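Local coordinates for bromodomain factor 2 protein (Trypanosoma cruzi, PDB 6NIM) that probably binds acetylated lysines, as on histone tails, through its bromodomain and so reads chromatin marks, at residues 15-20 with 56-61; 31-36 with 52-57; 48-53 with 76-81. All coordinates share one frame; numbering follows the deposited sequence.

Contact 1: 15-20 with 56-61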
loop_
_atom_site.group_PDB
_atom_site.type_symbol
_atom_site.label_atom_id
_atom_site.label_comp_id
_atom_site.label_asym_id
_atom_site.label_seq_id
_atom_site.Cartn_x
_atom_site.Cartn_y
_atom_site.Cartn_z
ATOM N N ARG A 15 22.219 2.869 0.890
ATOM C CA ARG A 15 21.557 1.663 1.469
ATOM C C ARG A 15 20.281 1.361 0.680
ATOM O O ARG A 15 20.004 0.181 0.429
ATOM C CB ARG A 15 21.264 1.876 2.945
ATOM C CG ARG A 15 22.507 1.960 3.811
ATOM C CD ARG A 15 22.030 2.362 5.183
ATOM N NE ARG A 15 23.088 2.776 6.064
ATOM C CZ ARG A 15 23.855 1.934 6.724
ATOM N NH1 ARG A 15 23.695 0.638 6.537
ATOM N NH2 ARG A 15 24.774 2.377 7.566
ATOM N N CYS A 16 19.547 2.382 0.249
ATOM C CA CYS A 16 18.353 2.146 -0.599
ATOM C C CYS A 16 18.765 1.531 -1.938
ATOM O O CYS A 16 18.030 0.689 -2.455
ATOM C CB CYS A 16 17.552 3.421 -0.800
ATOM S SG CYS A 16 16.676 3.922 0.695
ATOM N N LEU A 17 19.828 2.027 -2.581
ATOM C CA LEU A 17 20.290 1.458 -3.859
ATOM C C LEU A 17 20.760 0.019 -3.635
ATOM O O LEU A 17 20.478 -0.822 -4.508
ATOM C CB LEU A 17 21.394 2.337 -4.467
ATOM C CG LEU A 17 20.851 3.650 -5.016
ATOM C CD1 LEU A 17 21.980 4.645 -5.286
ATOM C CD2 LEU A 17 20.023 3.402 -6.280
ATOM N N ALA A 18 21.436 -0.252 -2.510
ATOM C CA ALA A 18 21.937 -1.615 -2.206
ATOM C C ALA A 18 20.722 -2.538 -2.107
ATOM O O ALA A 18 20.746 -3.678 -2.629
ATOM C CB ALA A 18 22.737 -1.617 -0.927
ATOM N N PHE A 19 19.675 -2.041 -1.449
ATOM C CA PHE A 19 18.398 -2.777 -1.252
ATOM C C PHE A 19 17.777 -3.125 -2.606
ATOM O O PHE A 19 17.474 -4.298 -2.863
ATOM C CB PHE A 19 17.497 -1.905 -0.375
ATOM C CG PHE A 19 16.043 -2.277 -0.280
ATOM C CD1 PHE A 19 15.645 -3.566 0.060
ATOM C CD2 PHE A 19 15.069 -1.303 -0.422
ATOM C CE1 PHE A 19 14.299 -3.866 0.214
ATOM C CE2 PHE A 19 13.723 -1.619 -0.284
ATOM C CZ PHE A 19 13.344 -2.893 0.080
ATOM N N VAL A 20 17.690 -2.158 -3.510
ATOM C CA VAL A 20 17.129 -2.359 -4.871
ATOM C C VAL A 20 17.997 -3.382 -5.608
ATOM O O VAL A 20 17.452 -4.235 -6.263
ATOM C CB VAL A 20 17.013 -1.020 -5.618
ATOM C CG1 VAL A 20 16.758 -1.213 -7.099
ATOM C CG2 VAL A 20 15.938 -0.187 -4.949
ATOM N N THR A 56 12.774 1.940 -12.236
ATOM C CA THR A 56 12.085 3.215 -11.933
ATOM C C THR A 56 12.430 3.614 -10.492
ATOM O O THR A 56 12.684 4.828 -10.220
ATOM C CB THR A 56 10.563 3.113 -12.147
ATOM O OG1 THR A 56 10.314 2.813 -13.527
ATOM C CG2 THR A 56 9.850 4.391 -11.753
ATOM N N ILE A 57 12.386 2.662 -9.547
ATOM C CA ILE A 57 12.699 2.993 -8.135
ATOM C C ILE A 57 14.183 3.423 -8.025
ATOM O O ILE A 57 14.467 4.387 -7.305
ATOM C CB ILE A 57 12.360 1.804 -7.220
ATOM C CG1 ILE A 57 10.843 1.554 -7.167
ATOM C CG2 ILE A 57 12.964 2.044 -5.843
ATOM C CD1 ILE A 57 10.465 0.212 -6.570
ATOM N N ARG A 58 15.106 2.723 -8.682
ATOM C CA ARG A 58 16.542 3.096 -8.680
ATOM C C ARG A 58 16.669 4.552 -9.146
ATOM O O ARG A 58 17.351 5.353 -8.472
ATOM C CB ARG A 58 17.373 2.175 -9.561
ATOM C CG ARG A 58 18.811 2.658 -9.716
ATOM C CD ARG A 58 19.713 1.592 -10.266
ATOM N NE ARG A 58 21.051 2.123 -10.519
ATOM C CZ ARG A 58 22.109 1.395 -10.864
ATOM N NH1 ARG A 58 22.009 0.080 -10.985
ATOM N NH2 ARG A 58 23.281 1.978 -11.068
ATOM N N GLN A 59 15.981 4.909 -10.229
ATOM C CA GLN A 59 16.061 6.302 -10.766
ATOM C C GLN A 59 15.498 7.295 -9.751
ATOM O O GLN A 59 16.075 8.392 -9.624
ATOM C CB GLN A 59 15.369 6.394 -12.124
ATOM C CG GLN A 59 16.146 5.614 -13.167
ATOM C CD GLN A 59 15.553 5.689 -14.547
ATOM O OE1 GLN A 59 14.352 5.509 -14.746
ATOM N NE2 GLN A 59 16.417 5.937 -15.517
ATOM N N GLY A 60 14.428 6.936 -9.046
ATOM C CA GLY A 60 13.771 7.808 -8.056
ATOM C C GLY A 60 14.661 8.047 -6.839
ATOM O O GLY A 60 14.647 9.159 -6.247
ATOM N N ILE A 61 15.399 7.026 -6.426
ATOM C CA ILE A 61 16.413 7.177 -5.343
ATOM C C ILE A 61 17.474 8.124 -5.881
ATOM O O ILE A 61 17.841 9.043 -5.165
ATOM C CB ILE A 61 17.058 5.842 -4.927
ATOM C CG1 ILE A 61 16.033 4.846 -4.374
ATOM C CG2 ILE A 61 18.187 6.090 -3.919
ATOM C CD1 ILE A 61 16.449 3.381 -4.447
#
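Ile57 meets Val20 where helix 13-26 (αZ) and helix 54-62 (αA) run side by side, two of the four helices in the left-handed four-helix bundle of a bromodomain. The two short segments lie 9.9 Å apart at an angle of 172°, so they are nearly antiparallel, and no hydrogen bond joins them; the contact is built from aliphatic branches.

Going along 56-61, Ile57 offers its CG2 branch, and this methyl stops 3.8 Å from Val20 CG2. The same isoleucine reaches Ala75 of helix 69-86, which places this side of the contact in the interior of the bundle.

One residue on, Arg58 works as an aliphatic rod at the outer border. Its CG is anti to the backbone N (chi1 172°) and the chain runs extended from there to NE, which carries the polar end past the leucine. Arg58 CG lies 3.7 Å from Leu17 CD2, the two side chains crossing at about a right angle, while Arg58 NE forms a salt bridge with Glu62, one helical turn further along.

Ile61 touches three residues of the first helix. Its CG2 branch slides past Leu17 in the opposite direction and comes within 3.8 Å of Leu17 CG. The other branch, with CG1 anti to the carbonyl carbon (chi1 -61°), leads its terminal methyl in between Cys16 and Val20. There Ile61 CD1 sits 3.8 Å from Cys16 CB and 3.7 Å from the backbone Cys16 O, and meets Val20 most closely, with Ile61 CD1 3.6 Å from Val20 CG2.

Contact 2: 31-36 with 52-57. With SO4 (sulfate ion), chain D.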
loop_
_atom_site.group_PDB
_atom_site.type_symbol
_atom_site.label_atom_id
_atom_site.label_comp_id
_atom_site.label_asym_id
_atom_site.label_seq_id
_atom_site.Cartn_x
_atom_site.Cartn_y
_atom_site.Cartn_z
ATOM N N MET A 31 10.958 -10.244 -13.454
ATOM C CA MET A 31 9.575 -9.748 -13.611
ATOM C C MET A 31 9.449 -8.343 -12.998
ATOM O O MET A 31 8.426 -7.681 -13.205
ATOM C CB MET A 31 8.600 -10.725 -12.946
ATOM C CG MET A 31 8.814 -10.861 -11.468
ATOM S SD MET A 31 7.692 -12.061 -10.702
ATOM C CE MET A 31 6.151 -11.141 -10.717
ATOM N N PHE A 32 10.475 -7.883 -12.281
ATOM C CA PHE A 32 10.480 -6.574 -11.586
ATOM C C PHE A 32 11.569 -5.645 -12.158
ATOM O O PHE A 32 11.742 -4.540 -11.627
ATOM C CB PHE A 32 10.741 -6.776 -10.091
ATOM C CG PHE A 32 9.721 -7.584 -9.327
ATOM C CD1 PHE A 32 8.372 -7.253 -9.345
ATOM C CD2 PHE A 32 10.127 -8.682 -8.578
ATOM C CE1 PHE A 32 7.452 -7.990 -8.619
ATOM C CE2 PHE A 32 9.205 -9.406 -7.840
ATOM C CZ PHE A 32 7.876 -9.066 -7.865
ATOM N N HIS A 33 12.306 -6.060 -13.185
ATOM C CA HIS A 33 13.481 -5.277 -13.642
ATOM C C HIS A 33 13.024 -3.995 -14.346
ATOM O O HIS A 33 13.742 -2.996 -14.238
ATOM C CB HIS A 33 14.452 -6.112 -14.490
ATOM C CG HIS A 33 15.301 -7.051 -13.712
ATOM N ND1 HIS A 33 16.294 -7.811 -14.309
ATOM C CD2 HIS A 33 15.295 -7.390 -12.405
ATOM C CE1 HIS A 33 16.860 -8.581 -13.407
ATOM N NE2 HIS A 33 16.275 -8.329 -12.222
ATOM N N HIS A 34 11.933 -4.034 -15.113
ATOM C CA HIS A 34 11.568 -2.957 -16.072
ATOM C C HIS A 34 10.075 -2.679 -16.025
ATOM O O HIS A 34 9.295 -3.554 -15.653
ATOM C CB HIS A 34 12.046 -3.336 -17.481
ATOM C CG HIS A 34 13.530 -3.470 -17.551
ATOM N ND1 HIS A 34 14.384 -2.369 -17.500
ATOM C CD2 HIS A 34 14.315 -4.557 -17.666
ATOM C CE1 HIS A 34 15.631 -2.795 -17.541
ATOM N NE2 HIS A 34 15.614 -4.125 -17.665
ATOM N N PRO A 35 9.639 -1.452 -16.388
ATOM C CA PRO A 35 8.220 -1.142 -16.544
ATOM C C PRO A 35 7.519 -2.120 -17.492
ATOM O O PRO A 35 8.112 -2.573 -18.458
ATOM C CB PRO A 35 8.190 0.273 -17.162
ATOM C CG PRO A 35 9.534 0.859 -16.823
ATOM C CD PRO A 35 10.496 -0.295 -16.726
ATOM N N ILE A 36 6.289 -2.481 -17.156
ATOM C CA ILE A 36 5.482 -3.396 -18.004
ATOM C C ILE A 36 4.950 -2.540 -19.146
ATOM O O ILE A 36 4.420 -1.483 -18.843
ATOM C CB ILE A 36 4.363 -4.059 -17.186
ATOM C CG1 ILE A 36 4.911 -4.763 -15.936
ATOM C CG2 ILE A 36 3.553 -5.008 -18.067
ATOM C CD1 ILE A 36 5.880 -5.865 -16.241
ATOM N N VAL A 52 5.091 0.405 -10.925
ATOM C CA VAL A 52 6.455 0.734 -10.439
ATOM C C VAL A 52 7.300 -0.524 -10.624
ATOM O O VAL A 52 6.757 -1.658 -10.550
ATOM C CB VAL A 52 6.424 1.254 -8.993
ATOM C CG1 VAL A 52 5.812 0.249 -8.044
ATOM C CG2 VAL A 52 7.801 1.685 -8.502
ATOM N N ASP A 53 8.585 -0.341 -10.860
ATOM C CA ASP A 53 9.526 -1.451 -11.144
ATOM C C ASP A 53 10.881 -1.035 -10.538
ATOM O O ASP A 53 11.009 0.163 -10.175
ATOM C CB ASP A 53 9.627 -1.721 -12.633
ATOM C CG ASP A 53 10.219 -0.499 -13.300
ATOM O OD1 ASP A 53 9.451 0.479 -13.482
ATOM O OD2 ASP A 53 11.436 -0.505 -13.481
ATOM N N LEU A 54 11.825 -1.974 -10.393
ATOM C CA LEU A 54 13.133 -1.717 -9.735
ATOM C C LEU A 54 13.941 -0.648 -10.496
ATOM O O LEU A 54 14.636 0.126 -9.818
ATOM C CB LEU A 54 13.926 -3.019 -9.611
ATOM C CG LEU A 54 13.331 -4.046 -8.628
ATOM C CD1 LEU A 54 14.100 -5.360 -8.741
ATOM C CD2 LEU A 54 13.342 -3.504 -7.209
ATOM N N SER A 55 13.861 -0.590 -11.826
ATOM C CA SER A 55 14.626 0.412 -12.624
ATOM C C SER A 55 14.088 1.798 -12.291
ATOM O O SER A 55 14.882 2.723 -12.010
ATOM C CB SER A 55 14.585 0.139 -14.113
ATOM O OG SER A 55 15.400 -0.967 -14.424
ATOM N N THR A 56 12.774 1.940 -12.236
ATOM C CA THR A 56 12.085 3.215 -11.933
ATOM C C THR A 56 12.430 3.614 -10.492
ATOM O O THR A 56 12.684 4.828 -10.220
ATOM C CB THR A 56 10.563 3.113 -12.147
ATOM O OG1 THR A 56 10.314 2.813 -13.527
ATOM C CG2 THR A 56 9.850 4.391 -11.753
ATOM N N ILE A 57 12.386 2.662 -9.547
ATOM C CA ILE A 57 12.699 2.993 -8.135
ATOM C C ILE A 57 14.183 3.423 -8.025
ATOM O O ILE A 57 14.467 4.387 -7.305
ATOM C CB ILE A 57 12.360 1.804 -7.220
ATOM C CG1 ILE A 57 10.843 1.554 -7.167
ATOM C CG2 ILE A 57 12.964 2.044 -5.843
ATOM C CD1 ILE A 57 10.465 0.212 -6.570
HETATM S S SO4 D . 17.633 -7.566 -17.548
HETATM O O1 SO4 D . 18.327 -6.390 -17.984
HETATM O O2 SO4 D . 16.372 -7.186 -16.966
HETATM O O3 SO4 D . 18.437 -8.268 -16.558
HETATM O O4 SO4 D . 17.384 -8.433 -18.669
#
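Two backbone carbonyls in succession, those of Phe32 and His33, receive the start of helix 54-62, and the second is gripped by a side-chain hydroxyl. Ser55 OG donates to His33 O at 2.6 Å, coming in nearly along the C=O axis; Ser55 N adds a weak bond to the same oxygen. Leu54 N gives Phe32 O a straight bond of 2.8 Å with an N-H...O angle of 164°. Beside it, Leu54 CD1 packs on Phe32 CB.

In bromodomain terms, this ties the early part of the long ZA loop to its far end and to the first turn of helix αA, 54-62. Asp53 is the N-cap of that helix. Its CG stands between the backbone N and the carbonyl carbon (chi1 64°), which brings the carboxylate back over the helix start, where OD2 takes Thr56 N from above the carboxylate plane and, weakly, Ser55 N, and OD1 takes the Thr56 hydroxyl in a bond modelled very short. Pro35 lies across this carboxylate, with Pro35 CG 3.4 Å from Asp53 OD1.

A sulfate, probably from the crystallisation liquor, sits at the edges of both histidine rings. His33 ND1 donates to sulfate O2 at 2.7 Å, and His34 NE2 gives the same oxygen a weak bond at 3.2 Å. The far nitrogen of the first ring, His33 NE2, is held by Trp24 O.

Contact 3: 48-53 with 76-81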
loop_
_atom_site.group_PDB
_atom_site.type_symbol
_atom_site.label_atom_id
_atom_site.label_comp_id
_atom_site.label_asym_id
_atom_site.label_seq_id
_atom_site.Cartn_x
_atom_site.Cartn_y
_atom_site.Cartn_z
ATOM N N ILE A 48 -3.835 -2.271 -13.054
ATOM C CA ILE A 48 -2.812 -1.702 -12.126
ATOM C C ILE A 48 -2.755 -0.179 -12.297
ATOM O O ILE A 48 -2.315 0.262 -13.381
ATOM C CB ILE A 48 -1.458 -2.375 -12.411
ATOM C CG1 ILE A 48 -1.512 -3.885 -12.140
ATOM C CG2 ILE A 48 -0.341 -1.702 -11.625
ATOM C CD1 ILE A 48 -1.977 -4.245 -10.759
ATOM N N ASN A 49 -3.123 0.552 -11.244
ATOM C CA ASN A 49 -3.239 2.036 -11.184
ATOM C C ASN A 49 -1.882 2.689 -10.871
ATOM O O ASN A 49 -1.719 3.865 -11.199
ATOM C CB ASN A 49 -4.206 2.478 -10.082
ATOM C CG ASN A 49 -5.657 2.221 -10.430
ATOM O OD1 ASN A 49 -5.998 2.024 -11.598
ATOM N ND2 ASN A 49 -6.514 2.212 -9.420
ATOM N N TYR A 50 -0.963 1.959 -10.230
ATOM C CA TYR A 50 0.285 2.502 -9.641
ATOM C C TYR A 50 1.461 1.636 -10.076
ATOM O O TYR A 50 2.104 0.984 -9.258
ATOM C CB TYR A 50 0.179 2.516 -8.122
ATOM C CG TYR A 50 -0.978 3.291 -7.548
ATOM C CD1 TYR A 50 -1.167 4.632 -7.848
ATOM C CD2 TYR A 50 -1.844 2.693 -6.648
ATOM C CE1 TYR A 50 -2.207 5.355 -7.284
ATOM C CE2 TYR A 50 -2.888 3.398 -6.076
ATOM C CZ TYR A 50 -3.070 4.731 -6.397
ATOM O OH TYR A 50 -4.102 5.411 -5.816
ATOM N N PRO A 51 1.767 1.587 -11.380
ATOM C CA PRO A 51 2.889 0.796 -11.864
ATOM C C PRO A 51 4.194 1.320 -11.251
ATOM O O PRO A 51 4.366 2.496 -11.082
ATOM C CB PRO A 51 2.832 1.012 -13.378
ATOM C CG PRO A 51 2.221 2.396 -13.490
ATOM C CD PRO A 51 1.121 2.358 -12.456
ATOM N N VAL A 52 5.091 0.405 -10.925
ATOM C CA VAL A 52 6.455 0.734 -10.439
ATOM C C VAL A 52 7.300 -0.524 -10.624
ATOM O O VAL A 52 6.757 -1.658 -10.550
ATOM C CB VAL A 52 6.424 1.254 -8.993
ATOM C CG1 VAL A 52 5.812 0.249 -8.044
ATOM C CG2 VAL A 52 7.801 1.685 -8.502
ATOM N N ASP A 53 8.585 -0.341 -10.860
ATOM C CA ASP A 53 9.526 -1.451 -11.144
ATOM C C ASP A 53 10.881 -1.035 -10.538
ATOM O O ASP A 53 11.009 0.163 -10.175
ATOM C CB ASP A 53 9.627 -1.721 -12.633
ATOM C CG ASP A 53 10.219 -0.499 -13.300
ATOM O OD1 ASP A 53 9.451 0.479 -13.482
ATOM O OD2 ASP A 53 11.436 -0.505 -13.481
ATOM N N VAL A 76 8.712 -0.385 -3.246
ATOM C CA VAL A 76 8.980 -1.828 -3.468
ATOM C C VAL A 76 7.725 -2.630 -3.095
ATOM O O VAL A 76 7.317 -3.548 -3.854
ATOM C CB VAL A 76 10.200 -2.265 -2.641
ATOM C CG1 VAL A 76 10.312 -3.776 -2.571
ATOM C CG2 VAL A 76 11.470 -1.647 -3.187
ATOM N N ALA A 77 7.088 -2.300 -1.975
ATOM C CA ALA A 77 5.842 -2.999 -1.562
ATOM C C ALA A 77 4.789 -2.855 -2.672
ATOM O O ALA A 77 4.100 -3.852 -3.057
ATOM C CB ALA A 77 5.383 -2.440 -0.241
ATOM N N GLN A 78 4.656 -1.662 -3.267
ATOM C CA GLN A 78 3.602 -1.434 -4.289
ATOM C C GLN A 78 3.913 -2.278 -5.520
ATOM O O GLN A 78 2.993 -2.861 -6.115
ATOM C CB GLN A 78 3.475 0.049 -4.672
ATOM C CG GLN A 78 2.420 0.263 -5.748
ATOM C CD GLN A 78 1.060 0.048 -5.158
ATOM O OE1 GLN A 78 0.703 0.764 -4.227
ATOM N NE2 GLN A 78 0.317 -0.933 -5.674
ATOM N N MET A 79 5.184 -2.352 -5.892
ATOM C CA MET A 79 5.671 -3.200 -7.006
ATOM C C MET A 79 5.252 -4.650 -6.762
ATOM O O MET A 79 4.761 -5.320 -7.691
ATOM C CB MET A 79 7.195 -3.110 -7.096
ATOM C CG MET A 79 7.777 -3.938 -8.215
ATOM S SD MET A 79 9.580 -3.903 -8.073
ATOM C CE MET A 79 9.861 -4.983 -6.679
ATOM N N ILE A 80 5.476 -5.145 -5.557
ATOM C CA ILE A 80 5.152 -6.564 -5.213
ATOM C C ILE A 80 3.628 -6.726 -5.240
ATOM O O ILE A 80 3.155 -7.725 -5.792
ATOM C CB ILE A 80 5.779 -6.928 -3.854
ATOM C CG1 ILE A 80 7.318 -6.882 -3.937
ATOM C CG2 ILE A 80 5.274 -8.276 -3.372
ATOM C CD1 ILE A 80 8.026 -6.964 -2.634
ATOM N N ALA A 81 2.872 -5.809 -4.616
ATOM C CA ALA A 81 1.386 -5.881 -4.582
ATOM C C ALA A 81 0.848 -5.929 -6.015
ATOM O O ALA A 81 -0.073 -6.712 -6.295
ATOM C CB ALA A 81 0.824 -4.697 -3.788
#
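Val52 presses its CG1 methyl onto the backbone of Met79, joining the end of the bromodomain ZA loop to helix 69-86 of the bundle. This is the tight half of the contact. CG1 stands between the backbone N and the carbonyl carbon of its own residue (chi1 59°), pointing it at the turn of helix where Val52 CG1 comes 3.4 Å from Met79 N and 3.8 Å from Met79 CB. The methionine answers by running along the loop: Met79 CG lies 3.4 Å from Val52 O, and Met79 SD passes 3.9 Å from Asp53 CA. Beyond this, Met79 touches Phe32 and Leu54, so its thioether is wedged among other parts of the core.

Toward solvent the packing thins out. Tyr50 approaches Gln78 obliquely, ring and amide planes 56° apart, and the tyrosine contributes mainly its CB, 4.0 Å from Gln78 CD. No hydrogen bond crosses between the segments. The Tyr50 carbonyl and the Gln78 amide both turn instead to Asn82, one helical turn beyond Gln78: Asn82 ND2 donates to Tyr50 O, and Asn82 OD1 receives Gln78 NE2. Asn82 thus bridges the loop carbonyl and the glutamine amide. The bend of the Gln78 chain at chi2 turns that amide toward Tyr50 CB and Asn82, while chi1 (178°, CG anti to the backbone N) sets Gln78 CG 3.6 Å from Tyr50 O.

How the contacts relate
Contact 1 packs αZ on αA; contacts 2 and 3 hold the start and end of the ZA loop on αA and αB (helix 69-86). Contacts 1 and 2, centres about 11 Å apart, share Thr56 and Ile57, and Val20 CG1 touches Leu54 O at 3.7 Å. Contacts 2 and 3, centres about 9 Å apart, share Val52 and Asp53 and touch through Phe32 and Met79. Contacts 1 and 3, centres about 14 Å apart, still meet at Ile57 and Val52. Contacts 2 and 3 probably help set the ZA side of the acetyl-lysine pocket: Phe32 aligns with the WPF-shelf phenylalanine of BET bromodomains, and Asn87, touched by Met31, is probably the acetyl-lysine-binding asparagine.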